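Local coordinates for protein beta-methylmalyl-CoA dehydratase (Chloroflexus aurantiacus, PDB 4E3E) that catalyses the reversible dehydration of (2R,3S)-beta-methylmalyl-CoA to mesaconyl-CoA, a step of the glyoxylate assimilation cycle, at residues A45-T50 with P62-L67; L56-A61 with G96-P101; T175-V180 with T345-R350. All blocks are in the same frame, centred on the assembly; numbering follows the deposited sequence.

In the fold
The three contacts form one neighbourhood on the same side of the chain's centre, with about 8 Å (1 and 2), 12 Å (2 and 3) and 13 Å (1 and 3) between centres. Contacts 1 and 2 interleave along the chain, in the order 45-50, 56-61, 62-67 and 96-101, and both close before contact 3 opens. Contact 3 ties a mid-chain loop, after strand 138-149, to strand 338-349 of the antiparallel sheet. Leu-46 meets Tyr-178. Val-98 and Pro-62, both inferred by similarity to bind substrate, touch each other, and Val-98 also meets Pro-177 of the connecting loop that contact 3 lays on the second half of this double-hotdog chain.

Contact 1. Residues A45-T50 with P62-L67; sequences ALTSST and PIDSLL
Thr-47 and Pro-62 bring the two backbones closest, with 5.8 Å between their CA atoms, where the short helix 45-48 passes the extended residues 62-64 that lead into helix 65-80. Water 1 joins the main chains here, donating to Thr-47 O and, over 2.8 Å, to Pro-62 O. Leu-46 crosses the proline ring at about a right angle: CG, anti to the backbone N (chi1 -175°), stands 3.8 Å from Pro-62 CG, while Leu-46 O lies 3.5 Å from Pro-62 CD. On Thr-47 it is the methyl that touches, CG2 reaching 3.7 Å from Asp-64 CA. One oxygen of Asp-64, OD2, serves its own helix, capping Leu-66 N at 2.8 Å through its anti lone pair; the other, OD1, accepts from water 2. An alanine in place of Leu-46 would probably leave a gap beside the Pro-62 ring, which would lose its CG and CD contacts to the leucine's branched end. Residues 62-65 are inferred by similarity to bind substrate. Around the contact, Ala-53 of helix 50-55 touches Leu-46 and Pro-62, helix 30-40 sends Val-33 to Ile-63 and Tyr-36 to Asp-64, and helix 250-265 packs on Leu-66.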
ATOM      1  N   ALA A  45       6.912  12.108  15.306  1.00 23.32           N
ATOM      2  CA  ALA A  45       7.915  12.798  14.480  1.00 24.90           C
ATOM      3  C   ALA A  45       9.176  11.986  14.243  1.00 25.38           C
ATOM      4  O   ALA A  45       9.808  12.089  13.173  1.00 24.95           O
ATOM      5  CB  ALA A  45       8.248  14.175  15.052  1.00 26.35           C
ATOM      6  N   LEU A  46       9.532  11.172  15.232  1.00 24.33           N
ATOM      7  CA  LEU A  46      10.742  10.330  15.167  1.00 26.25           C
ATOM      8  C   LEU A  46      10.750   9.419  13.917  1.00 23.56           C
ATOM      9  O   LEU A  46      11.772   9.294  13.254  1.00 23.52           O
ATOM     10  CB  LEU A  46      10.889   9.480  16.452  1.00 23.88           C
ATOM     11  CG  LEU A  46      12.178   8.650  16.553  1.00 25.93           C
ATOM     12  CD1 LEU A  46      13.389   9.576  16.497  1.00 28.62           C
ATOM     13  CD2 LEU A  46      12.195   7.777  17.802  1.00 32.93           C
ATOM     14  N   THR A  47       9.605   8.803  13.594  1.00 24.13           N
ATOM     15  CA  THR A  47       9.576   7.858  12.486  1.00 23.30           C
ATOM     16  C   THR A  47       9.315   8.544  11.128  1.00 23.37           C
ATOM     17  O   THR A  47       9.647   7.981  10.092  1.00 26.86           O
ATOM     18  CB  THR A  47       8.545   6.757  12.722  1.00 24.03           C
ATOM     19  OG1 THR A  47       7.316   7.376  13.078  1.00 28.57           O
ATOM     20  CG2 THR A  47       8.994   5.807  13.879  1.00 25.55           C
ATOM     21  N   SER A  48       8.752   9.760  11.138  1.00 24.96           N
ATOM     22  CA  SER A  48       8.364  10.462   9.892  1.00 25.05           C
ATOM     23  C   SER A  48       9.458  11.289   9.254  1.00 22.79           C
ATOM     24  O   SER A  48       9.405  11.557   8.058  1.00 28.15           O
ATOM     25  CB  SER A  48       7.161  11.363  10.117  1.00 23.68           C
ATOM     26  OG  SER A  48       5.984  10.575  10.174  1.00 41.92           O
ATOM     27  N   SER A  49      10.447  11.693  10.036  1.00 25.34           N
ATOM     28  CA  SER A  49      11.467  12.593   9.541  1.00 25.80           C
ATOM     29  C   SER A  49      12.909  12.163   9.869  1.00 27.26           C
ATOM     30  O   SER A  49      13.302  12.071  11.035  1.00 25.96           O
ATOM     31  CB  SER A  49      11.194  14.016  10.054  1.00 23.31           C
ATOM     32  OG  SER A  49      12.291  14.874   9.738  1.00 25.43           O
ATOM     33  N   THR A  50      13.691  11.906   8.829  1.00 25.51           N
ATOM     34  CA  THR A  50      15.101  11.598   9.005  1.00 26.95           C
ATOM     35  C   THR A  50      15.869  12.743   9.679  1.00 27.30           C
ATOM     36  O   THR A  50      16.588  12.493  10.647  1.00 29.33           O
ATOM     37  CB  THR A  50      15.740  11.108   7.684  1.00 25.60           C
ATOM     38  OG1 THR A  50      15.507   9.702   7.574  1.00 26.43           O
ATOM     39  CG2 THR A  50      17.252  11.355   7.625  1.00 27.33           C
ATOM     40  N   PRO A  62      14.284   5.858  12.447  1.00 23.75           N
ATOM     41  CA  PRO A  62      14.215   4.421  12.747  1.00 23.87           C
ATOM     42  C   PRO A  62      12.856   3.829  12.342  1.00 23.88           C
ATOM     43  O   PRO A  62      11.890   4.565  12.215  1.00 25.71           O
ATOM     44  CB  PRO A  62      14.336   4.389  14.269  1.00 25.97           C
ATOM     45  CG  PRO A  62      13.679   5.676  14.699  1.00 26.20           C
ATOM     46  CD  PRO A  62      14.058   6.690  13.647  1.00 23.70           C
ATOM     47  N   ILE A  63      12.812   2.509  12.158  1.00 25.02           N
ATOM     48  CA  ILE A  63      11.571   1.768  11.982  1.00 24.91           C
ATOM     49  C   ILE A  63      10.703   1.901  13.253  1.00 25.00           C
ATOM     50  O   ILE A  63      11.210   1.790  14.363  1.00 26.04           O
ATOM     51  CB  ILE A  63      11.878   0.259  11.689  1.00 25.17           C
ATOM     52  CG1 ILE A  63      12.806   0.083  10.477  1.00 23.47           C
ATOM     53  CG2 ILE A  63      10.596  -0.546  11.481  1.00 24.17           C
ATOM     54  CD1 ILE A  63      12.337   0.782   9.206  1.00 23.42           C
ATOM     55  N   ASP A  64       9.396   2.126  13.095  1.00 24.92           N
ATOM     56  CA  ASP A  64       8.483   2.151  14.209  1.00 22.29           C
ATOM     57  C   ASP A  64       8.622   0.862  15.046  1.00 25.66           C
ATOM     58  O   ASP A  64       8.591  -0.251  14.499  1.00 25.41           O
ATOM     59  CB  ASP A  64       7.037   2.238  13.680  1.00 25.10           C
ATOM     60  CG  ASP A  64       6.027   2.583  14.771  1.00 29.79           C
ATOM     61  OD1 ASP A  64       5.392   3.658  14.669  1.00 32.22           O
ATOM     62  OD2 ASP A  64       5.857   1.780  15.727  1.00 31.06           O
ATOM     63  N   SER A  65       8.731   1.016  16.367  1.00 25.33           N
ATOM     64  CA  SER A  65       8.859  -0.119  17.291  1.00 27.64           C
ATOM     65  C   SER A  65       7.755  -1.144  17.086  1.00 25.81           C
ATOM     66  O   SER A  65       7.996  -2.349  17.183  1.00 24.94           O
ATOM     67  CB  SER A  65       8.829   0.351  18.751  1.00 32.08           C
ATOM     68  OG  SER A  65      10.098   0.824  19.146  1.00 44.36           O
ATOM     69  N   LEU A  66       6.539  -0.680  16.818  1.00 24.44           N
ATOM     70  CA  LEU A  66       5.445  -1.627  16.605  1.00 23.06           C
ATOM     71  C   LEU A  66       5.511  -2.341  15.250  1.00 26.10           C
ATOM     72  O   LEU A  66       5.070  -3.495  15.135  1.00 26.47           O
ATOM     73  CB  LEU A  66       4.093  -0.950  16.789  1.00 22.65           C
ATOM     74  CG  LEU A  66       3.807  -0.488  18.197  1.00 21.28           C
ATOM     75  CD1 LEU A  66       2.392   0.072  18.194  1.00 22.00           C
ATOM     76  CD2 LEU A  66       3.914  -1.654  19.179  1.00 24.43           C
ATOM     77  N   LEU A  67       6.049  -1.668  14.229  1.00 24.69           N
ATOM     78  CA  LEU A  67       6.328  -2.344  12.953  1.00 25.85           C
ATOM     79  C   LEU A  67       7.350  -3.477  13.179  1.00 26.41           C
ATOM     80  O   LEU A  67       7.145  -4.607  12.699  1.00 24.75           O
ATOM     81  CB  LEU A  67       6.797  -1.361  11.867  1.00 25.43           C
ATOM     82  CG  LEU A  67       7.168  -1.912  10.475  1.00 25.86           C
ATOM     83  CD1 LEU A  67       6.070  -2.811   9.885  1.00 24.85           C
ATOM     84  CD2 LEU A  67       7.511  -0.754   9.525  1.00 23.48           C
TER
HETATM   85  O   HOH W   1      10.426   5.230   9.984  1.00 35.58           O
HETATM   86  O   HOH W   2       5.572   6.332  14.539  1.00 49.08           O

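Contact 2. Residues L56-A61 with G96-P101; sequences LGLERA and GAVVYP
Tyr-100 packing against Leu-58, Glu-59 and Arg-60 makes this a surface contact between two loops, one running from helix 50-55 to helix 65-80, the other joining strands 84-95 and 104-116. The ring is gripped at its phenol end, where Glu-59 N donates to Tyr-100 OH over 3.1 Å in a fairly straight bond, 165° at the hydrogen. Beside that bond, Leu-58 CD2 comes within 3.4 Å of Tyr-100 OH. Glu-59 CB lies over one face in a CH-pi contact, 4.1 Å from the ring centroid and offset toward the rim. The rest of the glutamate crosses the tyrosine at about a right angle, bringing Glu-59 OE2 to 3.5 Å from Tyr-100 CE2 with the carboxylate tilted 32° from the ring plane. Val-98 CG1, of the tyrosine's own segment, lies over the opposite face, also toward the rim.

In this hotdog protein the two loops are also stitched together close by, through backbone bonding between Val-99 and Ile-63. Residues 96-98, which end two positions before the tyrosine, are inferred by similarity to bind substrate. Along the ring edge, Arg-60 O approaches Tyr-100 CE1 to 3.2 Å, and Ala-61 O lies in the ring plane. The arginine slides past the tyrosine in the opposite direction, Arg-60 CG standing 3.6 Å from Tyr-100 CD1. Its chain bends at chi3 (-63°), which sets NE; beyond it one guanidinium face lies against Pro-101, Arg-60 NH1 lying 3.7 Å from Pro-101 CG, and the same NH1 makes a salt bridge to Glu-30.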
ATOM      1  N   LEU A  56      18.400  13.935  17.007  1.00 34.54           N
ATOM      2  CA  LEU A  56      18.422  13.197  18.264  1.00 31.29           C
ATOM      3  C   LEU A  56      19.581  12.212  18.314  1.00 30.90           C
ATOM      4  O   LEU A  56      19.702  11.442  19.269  1.00 33.72           O
ATOM      5  CB  LEU A  56      17.093  12.475  18.491  1.00 29.19           C
ATOM      6  CG  LEU A  56      15.861  13.384  18.448  1.00 36.23           C
ATOM      7  CD1 LEU A  56      14.601  12.583  18.757  1.00 33.66           C
ATOM      8  CD2 LEU A  56      15.994  14.587  19.381  1.00 41.91           C
ATOM      9  N   GLY A  57      20.433  12.244  17.293  1.00 30.90           N
ATOM     10  CA  GLY A  57      21.663  11.443  17.285  1.00 31.63           C
ATOM     11  C   GLY A  57      21.506  10.071  16.634  1.00 28.40           C
ATOM     12  O   GLY A  57      22.398   9.257  16.719  1.00 34.32           O
ATOM     13  N   LEU A  58      20.372   9.811  15.992  1.00 26.78           N
ATOM     14  CA  LEU A  58      20.162   8.559  15.256  1.00 26.86           C
ATOM     15  C   LEU A  58      20.718   8.671  13.840  1.00 30.96           C
ATOM     16  O   LEU A  58      20.936   9.785  13.339  1.00 32.03           O
ATOM     17  CB  LEU A  58      18.656   8.212  15.192  1.00 24.10           C
ATOM     18  CG  LEU A  58      18.017   7.844  16.538  1.00 30.52           C
ATOM     19  CD1 LEU A  58      16.539   7.546  16.381  1.00 28.59           C
ATOM     20  CD2 LEU A  58      18.727   6.671  17.225  1.00 33.27           C
ATOM     21  N   GLU A  59      20.971   7.554  13.188  1.00 30.18           N
ATOM     22  CA  GLU A  59      21.479   7.555  11.826  1.00 33.51           C
ATOM     23  C   GLU A  59      20.504   8.147  10.838  1.00 29.78           C
ATOM     24  O   GLU A  59      20.881   8.824   9.925  1.00 30.64           O
ATOM     25  CB  GLU A  59      21.844   6.153  11.386  1.00 35.00           C
ATOM     26  CG  GLU A  59      22.844   5.439  12.269  1.00 49.23           C
ATOM     27  CD  GLU A  59      23.149   4.034  11.805  1.00 61.43           C
ATOM     28  OE1 GLU A  59      22.981   3.746  10.616  1.00 60.73           O
ATOM     29  OE2 GLU A  59      23.573   3.211  12.629  1.00 71.42           O
ATOM     30  N   ARG A  60      19.231   7.833  11.028  1.00 25.24           N
ATOM     31  CA  ARG A  60      18.172   8.260  10.155  1.00 23.37           C
ATOM     32  C   ARG A  60      16.924   7.866  10.893  1.00 22.40           C
ATOM     33  O   ARG A  60      17.013   7.372  11.962  1.00 25.11           O
ATOM     34  CB  ARG A  60      18.253   7.564   8.817  1.00 26.83           C
ATOM     35  CG  ARG A  60      18.434   6.074   8.913  1.00 29.61           C
ATOM     36  CD  ARG A  60      18.677   5.409   7.578  1.00 41.85           C
ATOM     37  NE  ARG A  60      17.575   5.528   6.642  1.00 39.83           N
ATOM     38  CZ  ARG A  60      17.602   5.073   5.404  1.00 38.44           C
ATOM     39  NH1 ARG A  60      16.571   5.217   4.613  1.00 35.36           N
ATOM     40  NH2 ARG A  60      18.678   4.481   4.952  1.00 36.82           N
ATOM     41  N   ALA A  61      15.765   8.116  10.330  1.00 21.61           N
ATOM     42  CA  ALA A  61      14.557   7.779  11.037  1.00 22.04           C
ATOM     43  C   ALA A  61      14.549   6.288  11.238  1.00 23.35           C
ATOM     44  O   ALA A  61      14.754   5.553  10.330  1.00 26.76           O
ATOM     45  CB  ALA A  61      13.351   8.209  10.247  1.00 23.56           C
ATOM     46  N   GLY A  96      15.473  -3.618  21.904  1.00 26.07           N
ATOM     47  CA  GLY A  96      16.927  -3.631  22.068  1.00 26.90           C
ATOM     48  C   GLY A  96      17.556  -2.640  21.099  1.00 29.67           C
ATOM     49  O   GLY A  96      17.272  -1.452  21.162  1.00 31.61           O
ATOM     50  N   ALA A  97      18.400  -3.118  20.189  1.00 29.99           N
ATOM     51  CA  ALA A  97      19.010  -2.235  19.194  1.00 32.18           C
ATOM     52  C   ALA A  97      17.960  -1.605  18.275  1.00 27.99           C
ATOM     53  O   ALA A  97      16.937  -2.228  17.936  1.00 25.54           O
ATOM     54  CB  ALA A  97      20.062  -2.977  18.380  1.00 31.19           C
ATOM     55  N   VAL A  98      18.206  -0.353  17.907  1.00 27.08           N
ATOM     56  CA  VAL A  98      17.385   0.358  16.921  1.00 28.08           C
ATOM     57  C   VAL A  98      17.408  -0.385  15.579  1.00 26.13           C
ATOM     58  O   VAL A  98      18.446  -0.931  15.164  1.00 29.14           O
ATOM     59  CB  VAL A  98      17.911   1.800  16.724  1.00 30.14           C
ATOM     60  CG1 VAL A  98      17.112   2.558  15.679  1.00 29.37           C
ATOM     61  CG2 VAL A  98      17.868   2.545  18.039  1.00 30.50           C
ATOM     62  N   VAL A  99      16.261  -0.403  14.916  1.00 25.00           N
ATOM     63  CA  VAL A  99      16.110  -0.981  13.578  1.00 26.51           C
ATOM     64  C   VAL A  99      15.984   0.155  12.555  1.00 28.08           C
ATOM     65  O   VAL A  99      15.190   1.082  12.752  1.00 26.86           O
ATOM     66  CB  VAL A  99      14.847  -1.878  13.528  1.00 23.61           C
ATOM     67  CG1 VAL A  99      14.704  -2.547  12.165  1.00 24.51           C
ATOM     68  CG2 VAL A  99      14.931  -2.953  14.616  1.00 26.39           C
ATOM     69  N   TYR A 100      16.775   0.090  11.485  1.00 25.21           N
ATOM     70  CA  TYR A 100      16.750   1.065  10.404  1.00 23.46           C
ATOM     71  C   TYR A 100      16.343   0.388   9.087  1.00 23.53           C
ATOM     72  O   TYR A 100      16.523  -0.833   8.946  1.00 22.70           O
ATOM     73  CB  TYR A 100      18.150   1.670  10.233  1.00 26.63           C
ATOM     74  CG  TYR A 100      18.620   2.536  11.391  1.00 25.48           C
ATOM     75  CD1 TYR A 100      18.012   3.768  11.662  1.00 25.31           C
ATOM     76  CD2 TYR A 100      19.690   2.138  12.198  1.00 28.21           C
ATOM     77  CE1 TYR A 100      18.446   4.570  12.708  1.00 26.48           C
ATOM     78  CE2 TYR A 100      20.139   2.936  13.248  1.00 30.63           C
ATOM     79  CZ  TYR A 100      19.514   4.150  13.497  1.00 30.86           C
ATOM     80  OH  TYR A 100      19.933   4.948  14.532  1.00 32.92           O
ATOM     81  N   PRO A 101      15.811   1.166   8.109  1.00 23.95           N
ATOM     82  CA  PRO A 101      15.615   0.608   6.758  1.00 23.65           C
ATOM     83  C   PRO A 101      16.887  -0.065   6.275  1.00 24.94           C
ATOM     84  O   PRO A 101      17.983   0.504   6.449  1.00 26.59           O
ATOM     85  CB  PRO A 101      15.346   1.860   5.896  1.00 24.28           C
ATOM     86  CG  PRO A 101      14.735   2.855   6.858  1.00 25.48           C
ATOM     87  CD  PRO A 101      15.392   2.589   8.192  1.00 25.60           C
TER

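Contact 3. Residues T175-V180 with T345-R350; sequences TVPYTV and TVLMPR
Leu-347 fits its branched end among Thr-175, Val-176, Pro-177 and Tyr-178, and two residues further along the strand Pro-349 meets Val-180. The leucine takes an ordinary rotamer: CG is anti to the carbonyl carbon (chi1 -55°), and chi2 (176°) extends CD1 to the backbone of the loop. Leu-347 CD1 has the most neighbours, lying 3.7 Å from Thr-175 O and 4.2 Å from Pro-177 CD. The other methyl takes a different partner, Leu-347 CD2 standing 4.2 Å from Val-176 CG2.

Tyr-178 comes at the same leucine obliquely. Its CG sits between the backbone N and the carbonyl carbon (chi1 47°), and the phenol end reaches the strand, with Tyr-178 OH 3.7 Å from Leu-347 CB. That hydroxyl is hydrogen-bonded to Ser-270 OG on the adjoining strand 270-278, which gives the polar tip of an otherwise apolar approach its partner and would restrain how the ring sits.

Strand 338-349 belongs to the antiparallel hotdog sheet, between strands 270-278 and 307-318. As expected of a strand, successive residues face opposite ways: Leu-347 points toward the loop, Val-346 and Met-348 (a selenomethionine) away from it. The loop follows strand 138-149 and precedes helix 187-190, so a link between the two halves of the chain lies on a strand near the C-terminus. Ile-307 of strand 307-318 touches Val-176, Tyr-178 and Val-180 as well.

Val-180 points toward the strand with both methyls on the proline ring. Val-180 CG1 lies 3.9 Å from Pro-349 CB, while Val-180 CG2 is 4.1 Å from Pro-349 CG. Just beyond, Asp-306 OD2 accepts from Val-180 N, and Arg-304 NH2 donates to Tyr-178 O.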
ATOM      1  N   THR A 175      16.375   0.338  26.650  1.00 28.79           N
ATOM      2  CA  THR A 175      17.327   0.976  25.737  1.00 32.51           C
ATOM      3  C   THR A 175      16.848   2.398  25.452  1.00 32.26           C
ATOM      4  O   THR A 175      15.669   2.606  25.157  1.00 33.12           O
ATOM      5  CB  THR A 175      17.467   0.172  24.427  1.00 33.85           C
ATOM      6  OG1 THR A 175      18.034  -1.105  24.724  1.00 35.82           O
ATOM      7  CG2 THR A 175      18.366   0.878  23.427  1.00 32.98           C
ATOM      8  N   VAL A 176      17.755   3.367  25.566  1.00 31.30           N
ATOM      9  CA  VAL A 176      17.447   4.781  25.304  1.00 34.64           C
ATOM     10  C   VAL A 176      18.427   5.244  24.224  1.00 32.63           C
ATOM     11  O   VAL A 176      19.469   5.826  24.533  1.00 37.08           O
ATOM     12  CB  VAL A 176      17.573   5.654  26.584  1.00 34.00           C
ATOM     13  CG1 VAL A 176      17.160   7.095  26.307  1.00 34.30           C
ATOM     14  CG2 VAL A 176      16.738   5.079  27.719  1.00 33.91           C
ATOM     15  N   PRO A 177      18.092   4.973  22.949  1.00 32.13           N
ATOM     16  CA  PRO A 177      19.055   5.008  21.839  1.00 33.75           C
ATOM     17  C   PRO A 177      19.284   6.379  21.233  1.00 35.16           C
ATOM     18  O   PRO A 177      20.083   6.510  20.314  1.00 39.88           O
ATOM     19  CB  PRO A 177      18.396   4.119  20.792  1.00 32.77           C
ATOM     20  CG  PRO A 177      16.911   4.263  21.050  1.00 29.47           C
ATOM     21  CD  PRO A 177      16.734   4.605  22.496  1.00 28.89           C
ATOM     22  N   TYR A 178      18.571   7.384  21.719  1.00 35.04           N
ATOM     23  CA  TYR A 178      18.763   8.740  21.220  1.00 34.13           C
ATOM     24  C   TYR A 178      18.910   9.721  22.375  1.00 34.16           C
ATOM     25  O   TYR A 178      18.743   9.348  23.539  1.00 38.33           O
ATOM     26  CB  TYR A 178      17.629   9.134  20.271  1.00 34.04           C
ATOM     27  CG  TYR A 178      16.245   8.815  20.776  1.00 31.60           C
ATOM     28  CD1 TYR A 178      15.589   9.679  21.641  1.00 37.59           C
ATOM     29  CD2 TYR A 178      15.581   7.650  20.377  1.00 33.60           C
ATOM     30  CE1 TYR A 178      14.307   9.394  22.104  1.00 40.14           C
ATOM     31  CE2 TYR A 178      14.304   7.355  20.833  1.00 32.92           C
ATOM     32  CZ  TYR A 178      13.670   8.231  21.698  1.00 36.11           C
ATOM     33  OH  TYR A 178      12.389   7.958  22.155  1.00 37.31           O
ATOM     34  N   THR A 179      19.246  10.964  22.048  1.00 35.44           N
ATOM     35  CA  THR A 179      19.523  11.982  23.049  1.00 32.19           C
ATOM     36  C   THR A 179      18.791  13.254  22.685  1.00 34.09           C
ATOM     37  O   THR A 179      18.727  13.622  21.515  1.00 35.46           O
ATOM     38  CB  THR A 179      21.024  12.305  23.095  1.00 36.61           C
ATOM     39  OG1 THR A 179      21.752  11.094  23.308  1.00 42.26           O
ATOM     40  CG2 THR A 179      21.327  13.272  24.233  1.00 35.62           C
ATOM     41  N   VAL A 180      18.265  13.939  23.695  1.00 31.79           N
ATOM     42  CA  VAL A 180      17.504  15.160  23.481  1.00 35.20           C
ATOM     43  C   VAL A 180      18.206  16.330  24.151  1.00 41.29           C
ATOM     44  O   VAL A 180      18.662  16.209  25.284  1.00 40.05           O
ATOM     45  CB  VAL A 180      16.090  15.042  24.083  1.00 37.21           C
ATOM     46  CG1 VAL A 180      15.316  16.335  23.890  1.00 41.41           C
ATOM     47  CG2 VAL A 180      15.339  13.897  23.446  1.00 38.68           C
ATOM     48  N   THR A 345       5.617   1.006  27.957  1.00 24.72           N
ATOM     49  CA  THR A 345       6.458   2.068  28.460  1.00 26.49           C
ATOM     50  C   THR A 345       7.020   2.883  27.297  1.00 29.38           C
ATOM     51  O   THR A 345       7.634   2.332  26.354  1.00 29.19           O
ATOM     52  CB  THR A 345       7.602   1.497  29.306  1.00 26.20           C
ATOM     53  OG1 THR A 345       7.051   0.787  30.421  1.00 25.09           O
ATOM     54  CG2 THR A 345       8.509   2.609  29.826  1.00 25.14           C
ATOM     55  N   VAL A 346       6.807   4.195  27.375  1.00 24.28           N
ATOM     56  CA  VAL A 346       7.275   5.113  26.342  1.00 26.20           C
ATOM     57  C   VAL A 346       8.435   5.931  26.884  1.00 27.02           C
ATOM     58  O   VAL A 346       8.601   6.077  28.104  1.00 27.47           O
ATOM     59  CB  VAL A 346       6.154   6.057  25.865  1.00 23.22           C
ATOM     60  CG1 VAL A 346       5.020   5.258  25.219  1.00 21.77           C
ATOM     61  CG2 VAL A 346       5.620   6.897  27.036  1.00 26.03           C
ATOM     62  N   LEU A 347       9.255   6.443  25.980  1.00 25.54           N
ATOM     63  CA  LEU A 347      10.274   7.411  26.337  1.00 24.84           C
ATOM     64  C   LEU A 347       9.753   8.787  25.926  1.00 25.32           C
ATOM     65  O   LEU A 347       9.139   8.916  24.863  1.00 27.73           O
ATOM     66  CB  LEU A 347      11.597   7.107  25.621  1.00 25.01           C
ATOM     67  CG  LEU A 347      12.205   5.705  25.781  1.00 25.58           C
ATOM     68  CD1 LEU A 347      13.450   5.558  24.914  1.00 31.05           C
ATOM     69  CD2 LEU A 347      12.533   5.402  27.238  1.00 28.98           C
HETATM   70  N   MSE A 348      10.000   9.803  26.755  1.00 28.01           N
HETATM   71  CA  MSE A 348       9.582  11.182  26.450  1.00 26.13           C
HETATM   72  C   MSE A 348      10.656  12.164  26.873  1.00 29.25           C
HETATM   73  O   MSE A 348      11.212  12.033  27.962  1.00 30.08           O
HETATM   74  CB  MSE A 348       8.272  11.470  27.186  1.00 24.95           C
HETATM   75  CG  MSE A 348       7.796  12.901  26.946  1.00 30.74           C
HETATM   76 SE   MSE A 348       5.972  13.199  27.657  1.00 39.35          SE
HETATM   77  CE  MSE A 348       4.793  11.981  26.619  1.00 29.41           C
ATOM     78  N   PRO A 349      10.950  13.179  26.031  1.00 29.69           N
ATOM     79  CA  PRO A 349      11.917  14.196  26.431  1.00 29.69           C
ATOM     80  C   PRO A 349      11.498  14.891  27.722  1.00 28.86           C
ATOM     81  O   PRO A 349      10.294  15.069  27.986  1.00 29.48           O
ATOM     82  CB  PRO A 349      11.876  15.199  25.283  1.00 29.98           C
ATOM     83  CG  PRO A 349      11.371  14.421  24.122  1.00 29.88           C
ATOM     84  CD  PRO A 349      10.395  13.448  24.691  1.00 29.70           C
ATOM     85  N   ARG A 350      12.490  15.267  28.513  1.00 28.45           N
ATOM     86  CA  ARG A 350      12.277  16.034  29.753  1.00 32.87           C
ATOM     87  C   ARG A 350      12.607  17.519  29.572  1.00 38.09           C
ATOM     88  O   ARG A 350      13.379  17.886  28.684  1.00 40.58           O
ATOM     89  CB  ARG A 350      13.144  15.470  30.869  1.00 32.39           C
ATOM     90  CG  ARG A 350      12.741  14.079  31.312  1.00 31.24           C
ATOM     91  CD  ARG A 350      13.643  13.561  32.427  1.00 32.53           C
ATOM     92  NE  ARG A 350      13.782  14.501  33.543  1.00 31.25           N
ATOM     93  CZ  ARG A 350      14.316  14.194  34.722  1.00 30.49           C
ATOM     94  NH1 ARG A 350      14.763  12.971  34.967  1.00 36.06           N
ATOM     95  NH2 ARG A 350      14.400  15.120  35.671  1.00 31.16           N
TER